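Local coordinates for substrate-binding protein (Synechococcus sp., PDB 6WPN) that probably binds oligosaccharides or related sugars in the periplasm and delivers them to a membrane importer, at residues 166-171 with 229-234; 80-85 with 307-312. One frame throughout, in Å; residues are numbered along the deposited sequence.

Interaction 1. Residues 166-171 with 229-234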
ATOM      1  N   ASP A 166       8.611 -19.011   0.352  1.00 39.14           N
ATOM      2  CA  ASP A 166       9.199 -20.244   0.868  1.00 55.86           C
ATOM      3  C   ASP A 166      10.718 -20.297   0.707  1.00 59.14           C
ATOM      4  O   ASP A 166      11.349 -21.232   1.214  1.00 43.16           O
ATOM      5  CB  ASP A 166       8.567 -21.464   0.192  1.00 62.89           C
ATOM      6  CG  ASP A 166       8.731 -21.453  -1.315  1.00 70.44           C
ATOM      7  OD1 ASP A 166       9.874 -21.622  -1.792  1.00 81.25           O
ATOM      8  OD2 ASP A 166       7.717 -21.299  -2.028  1.00 80.09           O
ATOM      9  N   GLU A 167      11.314 -19.338   0.008  1.00 51.74           N
ATOM     10  CA  GLU A 167      12.760 -19.217  -0.083  1.00 52.79           C
ATOM     11  C   GLU A 167      13.322 -18.197   0.898  1.00 44.77           C
ATOM     12  O   GLU A 167      14.546 -18.054   0.993  1.00 49.82           O
ATOM     13  CB  GLU A 167      13.164 -18.861  -1.515  1.00 41.96           C
ATOM     14  CG  GLU A 167      12.913 -19.990  -2.499  1.00 49.12           C
ATOM     15  CD  GLU A 167      13.024 -19.552  -3.944  1.00 54.74           C
ATOM     16  OE1 GLU A 167      13.321 -18.363  -4.180  1.00 57.30           O
ATOM     17  OE2 GLU A 167      12.824 -20.400  -4.844  1.00 59.69           O
ATOM     18  N   VAL A 168      12.462 -17.488   1.624  1.00 34.46           N
ATOM     19  CA  VAL A 168      12.879 -16.451   2.567  1.00 31.75           C
ATOM     20  C   VAL A 168      13.645 -17.025   3.757  1.00 38.11           C
ATOM     21  O   VAL A 168      14.683 -16.454   4.127  1.00 43.88           O
ATOM     22  CB  VAL A 168      11.678 -15.619   3.048  1.00 33.09           C
ATOM     23  CG1 VAL A 168      12.074 -14.770   4.244  1.00 39.64           C
ATOM     24  CG2 VAL A 168      11.177 -14.721   1.934  1.00 35.26           C
ATOM     25  N   PRO A 169      13.202 -18.117   4.401  1.00 45.03           N
ATOM     26  CA  PRO A 169      13.967 -18.610   5.565  1.00 45.95           C
ATOM     27  C   PRO A 169      15.413 -18.953   5.246  1.00 47.46           C
ATOM     28  O   PRO A 169      16.320 -18.464   5.929  1.00 49.91           O
ATOM     29  CB  PRO A 169      13.162 -19.838   6.013  1.00 48.02           C
ATOM     30  CG  PRO A 169      11.779 -19.543   5.586  1.00 47.20           C
ATOM     31  CD  PRO A 169      11.935 -18.859   4.252  1.00 52.87           C
ATOM     32  N   ALA A 170      15.657 -19.775   4.221  1.00 42.82           N
ATOM     33  CA  ALA A 170      17.031 -20.132   3.872  1.00 43.43           C
ATOM     34  C   ALA A 170      17.862 -18.895   3.547  1.00 43.42           C
ATOM     35  O   ALA A 170      19.030 -18.803   3.938  1.00 39.42           O
ATOM     36  CB  ALA A 170      17.036 -21.106   2.694  1.00 49.33           C
ATOM     37  N   TYR A 171      17.266 -17.932   2.840  1.00 37.47           N
ATOM     38  CA  TYR A 171      17.952 -16.681   2.531  1.00 35.44           C
ATOM     39  C   TYR A 171      18.263 -15.894   3.797  1.00 42.25           C
ATOM     40  O   TYR A 171      19.392 -15.426   3.988  1.00 37.58           O
ATOM     41  CB  TYR A 171      17.094 -15.855   1.570  1.00 39.02           C
ATOM     42  CG  TYR A 171      17.271 -14.353   1.662  1.00 38.54           C
ATOM     43  CD1 TYR A 171      18.370 -13.721   1.097  1.00 44.12           C
ATOM     44  CD2 TYR A 171      16.310 -13.563   2.283  1.00 42.99           C
ATOM     45  CE1 TYR A 171      18.519 -12.346   1.168  1.00 37.17           C
ATOM     46  CE2 TYR A 171      16.451 -12.193   2.360  1.00 37.96           C
ATOM     47  CZ  TYR A 171      17.556 -11.590   1.798  1.00 37.73           C
ATOM     48  OH  TYR A 171      17.693 -10.219   1.882  1.00 45.63           O
ATOM     49  N   THR A 229       6.378 -16.832  13.268  1.00 47.45           N
ATOM     50  CA  THR A 229       6.819 -17.123  14.626  1.00 44.50           C
ATOM     51  C   THR A 229       8.225 -17.712  14.624  1.00 51.37           C
ATOM     52  O   THR A 229       9.107 -17.252  15.358  1.00 49.55           O
ATOM     53  CB  THR A 229       5.842 -18.085  15.299  1.00 51.44           C
ATOM     54  OG1 THR A 229       4.545 -17.482  15.365  1.00 51.82           O
ATOM     55  CG2 THR A 229       6.314 -18.422  16.711  1.00 41.64           C
ATOM     56  N   ASP A 230       8.456 -18.716  13.774  1.00 49.75           N
ATOM     57  CA  ASP A 230       9.751 -19.389  13.740  1.00 53.07           C
ATOM     58  C   ASP A 230      10.858 -18.457  13.253  1.00 46.37           C
ATOM     59  O   ASP A 230      11.986 -18.513  13.752  1.00 47.44           O
ATOM     60  CB  ASP A 230       9.668 -20.630  12.850  1.00 54.27           C
ATOM     61  CG  ASP A 230       8.741 -21.694  13.412  1.00 65.84           C
ATOM     62  OD1 ASP A 230       8.520 -21.716  14.644  1.00 72.61           O
ATOM     63  OD2 ASP A 230       8.232 -22.519  12.619  1.00 71.74           O
ATOM     64  N   LEU A 231      10.560 -17.593  12.283  1.00 39.04           N
ATOM     65  CA  LEU A 231      11.565 -16.637  11.829  1.00 41.04           C
ATOM     66  C   LEU A 231      12.020 -15.743  12.977  1.00 47.68           C
ATOM     67  O   LEU A 231      13.221 -15.537  13.182  1.00 54.46           O
ATOM     68  CB  LEU A 231      11.014 -15.794  10.677  1.00 35.24           C
ATOM     69  CG  LEU A 231      10.985 -16.413   9.278  1.00 40.99           C
ATOM     70  CD1 LEU A 231      10.508 -15.389   8.267  1.00 41.60           C
ATOM     71  CD2 LEU A 231      12.342 -16.946   8.885  1.00 46.49           C
ATOM     72  N   TYR A 232      11.069 -15.231  13.759  1.00 51.77           N
ATOM     73  CA  TYR A 232      11.431 -14.334  14.851  1.00 39.22           C
ATOM     74  C   TYR A 232      12.184 -15.077  15.947  1.00 39.90           C
ATOM     75  O   TYR A 232      13.199 -14.585  16.455  1.00 45.68           O
ATOM     76  CB  TYR A 232      10.183 -13.672  15.430  1.00 38.61           C
ATOM     77  CG  TYR A 232      10.516 -12.545  16.375  1.00 40.30           C
ATOM     78  CD1 TYR A 232      10.778 -11.267  15.893  1.00 38.70           C
ATOM     79  CD2 TYR A 232      10.613 -12.763  17.740  1.00 41.96           C
ATOM     80  CE1 TYR A 232      11.095 -10.234  16.747  1.00 38.26           C
ATOM     81  CE2 TYR A 232      10.935 -11.731  18.604  1.00 40.00           C
ATOM     82  CZ  TYR A 232      11.175 -10.471  18.100  1.00 38.71           C
ATOM     83  OH  TYR A 232      11.491  -9.443  18.951  1.00 44.12           O
ATOM     84  N   ARG A 233      11.705 -16.263  16.319  1.00 36.65           N
ATOM     85  CA  ARG A 233      12.302 -16.980  17.436  1.00 43.74           C
ATOM     86  C   ARG A 233      13.727 -17.421  17.133  1.00 46.61           C
ATOM     87  O   ARG A 233      14.541 -17.540  18.053  1.00 56.78           O
ATOM     88  CB  ARG A 233      11.448 -18.194  17.794  1.00 53.69           C
ATOM     89  CG  ARG A 233      10.056 -17.863  18.292  1.00 55.86           C
ATOM     90  CD  ARG A 233       9.480 -19.046  19.049  1.00 55.20           C
ATOM     91  NE  ARG A 233       8.142 -18.780  19.562  1.00 66.53           N
ATOM     92  CZ  ARG A 233       7.420 -19.663  20.245  1.00 62.43           C
ATOM     93  NH1 ARG A 233       7.914 -20.868  20.492  1.00 70.32           N
ATOM     94  NH2 ARG A 233       6.210 -19.341  20.682  1.00 62.56           N
ATOM     95  N   GLU A 234      14.049 -17.656  15.863  1.00 48.26           N
ATOM     96  CA  GLU A 234      15.376 -18.102  15.466  1.00 52.90           C
ATOM     97  C   GLU A 234      16.364 -16.958  15.279  1.00 56.25           C
ATOM     98  O   GLU A 234      17.459 -17.190  14.762  1.00 60.13           O
ATOM     99  CB  GLU A 234      15.286 -18.917  14.175  1.00 54.59           C
ATOM    100  CG  GLU A 234      14.539 -20.224  14.325  1.00 69.22           C
ATOM    101  CD  GLU A 234      14.501 -21.029  13.038  1.00 92.18           C
ATOM    102  OE1 GLU A 234      15.152 -20.616  12.049  1.00 95.47           O
ATOM    103  OE2 GLU A 234      13.824 -22.081  13.020  1.00102.44           O
TER
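One face of the Pro169 pyrrolidine ring is met by the CD2 methyl of Leu231, which sits above it but off-centre, toward the CA and CB side: CD2 lies 4.1 Å from Pro169 CA and 4.2 Å from Pro169 CB. The other branch of the same leucine serves Val168, whose CG1 is 4.4 Å from Leu231 CD1. A single forked side chain thus spans two consecutive residues near the start of helix 168-179, a small worked example of how the end of one helix can pack on the beginning of another. The fork is set by torsion: with chi1 at -79°, Leu231 CG stands beside the backbone nitrogen and opposite the carbonyl carbon, and the extended chi2 carries CD1 outward toward the valine. Pro169 and Leu231 are also where the backbones come nearest, with 7.0 Å between their CA atoms, and the apolar side chains meet in this interval. Phe227, one turn earlier in helix 219-233, touches both Val168 and Pro169 and extends the patch along that helix. Nearby, Tyr171 OH bonds to the carbonyl of Gly183. The far side of helix 219-233 packs on helix 388-403 through Thr229. A long, weak ion pair between Glu234 and Arg173 is a further link between the two helices. A position near a helix start can do without a backbone N-H, which is consistent with a proline here, and its ring offers a rigid hydrocarbon surface. Within these two segments the join is small, 95 Å² in all, and made of dispersion contacts between methyls and a ring; it is apolar and non-directional, with Phe227 adding to it.

Interaction 2. Residues 80-85 with 307-312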
ATOM      1  N   PHE A  80     -19.933  15.606  11.905  1.00 74.13           N
ATOM      2  CA  PHE A  80     -20.693  16.009  13.082  1.00 76.05           C
ATOM      3  C   PHE A  80     -21.023  17.494  13.040  1.00 75.46           C
ATOM      4  O   PHE A  80     -22.101  17.913  13.475  1.00 91.76           O
ATOM      5  CB  PHE A  80     -19.892  15.684  14.341  1.00 87.29           C
ATOM      6  CG  PHE A  80     -20.624  14.829  15.325  1.00 88.66           C
ATOM      7  CD1 PHE A  80     -21.040  13.557  14.979  1.00 87.70           C
ATOM      8  CD2 PHE A  80     -20.876  15.288  16.606  1.00 90.40           C
ATOM      9  CE1 PHE A  80     -21.709  12.765  15.884  1.00 89.00           C
ATOM     10  CE2 PHE A  80     -21.543  14.497  17.519  1.00 94.46           C
ATOM     11  CZ  PHE A  80     -21.962  13.234  17.157  1.00 91.75           C
ATOM     12  N   ALA A  81     -20.105  18.303  12.519  1.00 65.08           N
ATOM     13  CA  ALA A  81     -20.326  19.733  12.351  1.00 73.68           C
ATOM     14  C   ALA A  81     -21.065  20.086  11.070  1.00 75.30           C
ATOM     15  O   ALA A  81     -21.232  21.278  10.789  1.00 79.78           O
ATOM     16  CB  ALA A  81     -18.986  20.468  12.375  1.00 67.91           C
ATOM     17  N   ARG A  82     -21.499  19.094  10.293  1.00 79.58           N
ATOM     18  CA  ARG A  82     -22.149  19.333   9.005  1.00 87.08           C
ATOM     19  C   ARG A  82     -21.265  20.196   8.108  1.00 86.55           C
ATOM     20  O   ARG A  82     -21.726  21.128   7.444  1.00 93.76           O
ATOM     21  CB  ARG A  82     -23.533  19.963   9.179  1.00 96.11           C
ATOM     22  CG  ARG A  82     -24.406  19.840   7.937  1.00103.99           C
ATOM     23  CD  ARG A  82     -25.872  19.668   8.252  1.00111.95           C
ATOM     24  NE  ARG A  82     -26.634  19.478   7.021  1.00114.96           N
ATOM     25  CZ  ARG A  82     -27.960  19.506   6.950  1.00116.60           C
ATOM     26  NH1 ARG A  82     -28.678  19.728   8.044  1.00112.37           N
ATOM     27  NH2 ARG A  82     -28.565  19.320   5.784  1.00118.32           N
ATOM     28  N   THR A  83     -19.967  19.897   8.112  1.00 66.34           N
ATOM     29  CA  THR A  83     -18.985  20.510   7.224  1.00 63.26           C
ATOM     30  C   THR A  83     -18.113  19.425   6.606  1.00 75.08           C
ATOM     31  O   THR A  83     -16.881  19.503   6.585  1.00 76.11           O
ATOM     32  CB  THR A  83     -18.131  21.547   7.950  1.00 58.11           C
ATOM     33  OG1 THR A  83     -17.539  20.956   9.112  1.00 61.91           O
ATOM     34  CG2 THR A  83     -18.968  22.753   8.360  1.00 62.29           C
ATOM     35  N   ALA A  84     -18.766  18.390   6.086  1.00 74.78           N
ATOM     36  CA  ALA A  84     -18.045  17.247   5.550  1.00 68.62           C
ATOM     37  C   ALA A  84     -17.247  17.663   4.317  1.00 58.00           C
ATOM     38  O   ALA A  84     -17.713  18.486   3.524  1.00 52.11           O
ATOM     39  CB  ALA A  84     -19.015  16.121   5.191  1.00 68.02           C
ATOM     40  N   PRO A  85     -16.046  17.120   4.134  1.00 48.49           N
ATOM     41  CA  PRO A  85     -15.254  17.469   2.953  1.00 57.34           C
ATOM     42  C   PRO A  85     -15.941  16.983   1.689  1.00 53.77           C
ATOM     43  O   PRO A  85     -16.829  16.128   1.717  1.00 56.49           O
ATOM     44  CB  PRO A  85     -13.922  16.749   3.185  1.00 59.54           C
ATOM     45  CG  PRO A  85     -14.267  15.625   4.108  1.00 62.26           C
ATOM     46  CD  PRO A  85     -15.365  16.133   4.988  1.00 48.38           C
ATOM     47  N   GLN A 307     -22.709  13.565   2.619  1.00 73.31           N
ATOM     48  CA  GLN A 307     -23.057  14.852   3.209  1.00 80.48           C
ATOM     49  C   GLN A 307     -22.612  16.036   2.364  1.00 75.43           C
ATOM     50  O   GLN A 307     -23.028  17.162   2.651  1.00 75.11           O
ATOM     51  CB  GLN A 307     -22.458  14.982   4.612  1.00 90.53           C
ATOM     52  CG  GLN A 307     -23.348  14.462   5.729  1.00101.95           C
ATOM     53  CD  GLN A 307     -23.480  12.952   5.728  1.00108.15           C
ATOM     54  OE1 GLN A 307     -22.577  12.235   5.290  1.00112.35           O
ATOM     55  NE2 GLN A 307     -24.612  12.461   6.221  1.00104.81           N
ATOM     56  N   SER A 308     -21.773  15.822   1.353  1.00 75.01           N
ATOM     57  CA  SER A 308     -21.311  16.930   0.526  1.00 76.22           C
ATOM     58  C   SER A 308     -22.485  17.603  -0.177  1.00 84.62           C
ATOM     59  O   SER A 308     -23.290  16.944  -0.841  1.00 94.13           O
ATOM     60  CB  SER A 308     -20.293  16.438  -0.499  1.00 62.49           C
ATOM     61  OG  SER A 308     -19.941  17.478  -1.392  1.00 58.67           O
ATOM     62  N   GLN A 309     -22.573  18.922  -0.033  1.00 77.46           N
ATOM     63  CA  GLN A 309     -23.622  19.707  -0.667  1.00 84.31           C
ATOM     64  C   GLN A 309     -23.215  20.234  -2.039  1.00 76.12           C
ATOM     65  O   GLN A 309     -24.003  20.937  -2.679  1.00 73.05           O
ATOM     66  CB  GLN A 309     -24.035  20.866   0.247  1.00 89.00           C
ATOM     67  CG  GLN A 309     -24.406  20.444   1.672  1.00 91.53           C
ATOM     68  CD  GLN A 309     -25.739  19.710   1.753  1.00 93.56           C
ATOM     69  OE1 GLN A 309     -26.770  20.304   2.080  1.00101.21           O
ATOM     70  NE2 GLN A 309     -25.722  18.411   1.471  1.00 87.34           N
ATOM     71  N   GLN A 310     -22.012  19.911  -2.502  1.00 74.07           N
ATOM     72  CA  GLN A 310     -21.539  20.263  -3.836  1.00 81.44           C
ATOM     73  C   GLN A 310     -21.025  19.019  -4.546  1.00 73.89           C
ATOM     74  O   GLN A 310     -19.908  18.986  -5.066  1.00 75.66           O
ATOM     75  CB  GLN A 310     -20.431  21.310  -3.786  1.00 88.89           C
ATOM     76  CG  GLN A 310     -20.511  22.297  -2.639  1.00 96.14           C
ATOM     77  CD  GLN A 310     -19.370  23.302  -2.670  1.00103.19           C
ATOM     78  OE1 GLN A 310     -19.021  23.833  -3.727  1.00105.18           O
ATOM     79  NE2 GLN A 310     -18.766  23.547  -1.512  1.00106.82           N
ATOM     80  N   ALA A 311     -21.853  17.972  -4.576  1.00 68.05           N
ATOM     81  CA  ALA A 311     -21.415  16.686  -5.110  1.00 60.84           C
ATOM     82  C   ALA A 311     -20.985  16.797  -6.567  1.00 61.15           C
ATOM     83  O   ALA A 311     -19.983  16.196  -6.969  1.00 64.71           O
ATOM     84  CB  ALA A 311     -22.524  15.649  -4.947  1.00 53.93           C
ATOM     85  N   GLY A 312     -21.721  17.566  -7.371  1.00 65.97           N
ATOM     86  CA  GLY A 312     -21.364  17.703  -8.777  1.00 64.94           C
ATOM     87  C   GLY A 312     -20.000  18.335  -8.975  1.00 58.13           C
ATOM     88  O   GLY A 312     -19.185  17.849  -9.763  1.00 56.84           O
TER
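Ala84 and Ser308 bring two loops together, their CA atoms 6.0 Å apart, just after a Schellman motif at Arg82, with its positive phi of 55°, has ended helix 72-80. The first loop is the return leg of a beta-alpha-beta crossover, leading from that helix into strand 87-90; the second connects strand 295-303, the antiparallel neighbour of 87-90, with helix 311-321. The contact therefore lies at the ends of these neighbouring strands, where 87-90 begins and 295-303 finishes, in one lobe of the solute-binding fold. Its tightest point is methyl against methylene, Ala84 CB lying 3.7 Å from Gln307 CB. Beyond CB the glutamine chain bends at chi2 (70°), taking its amide away from the alanine, while Val79 of the preceding helix packs against both residues. Next along, Ser308 CB lies 4.1 Å from the carbonyl oxygen of Pro85; CB of Pro85 points away from the second loop, and its side chain packs on Leu75 and Trp33. The serine hydroxyl is hydrogen-bonded to Asp86 OD2, just ahead of strand 87-90, and accepts a weak bond from Gln310 N, the N-cap residue of helix 311-321. Gln309 folds back on its own loop, where NE2 makes a weak, bent bond (129°) to Gln307 O. Its OE1 is approached obliquely by Arg82 NH2, at 4.2 Å too far for a hydrogen bond.

How the interactions relate
Interactions 1 and 2 illustrate the two-lobed construction of solute-binding proteins: they lie on opposite sides of the chain's centre, 23 and 28 Å from it, with about 49 Å between their own centres and about 38 Å between nearest atoms. They do not touch. Along the chain, 166-171 and 229-234 are nested within the long excursion closed by 80-85 and 307-312, as expected where the polypeptide leaves one lobe, builds much of the other and returns. Both have apolar touching points, but interaction 1 joins two helices, whereas interaction 2 joins loops at strand ends and has hydrogen-bonding groups beside them. Sugar would be expected between the lobes, so both are probably structural packing.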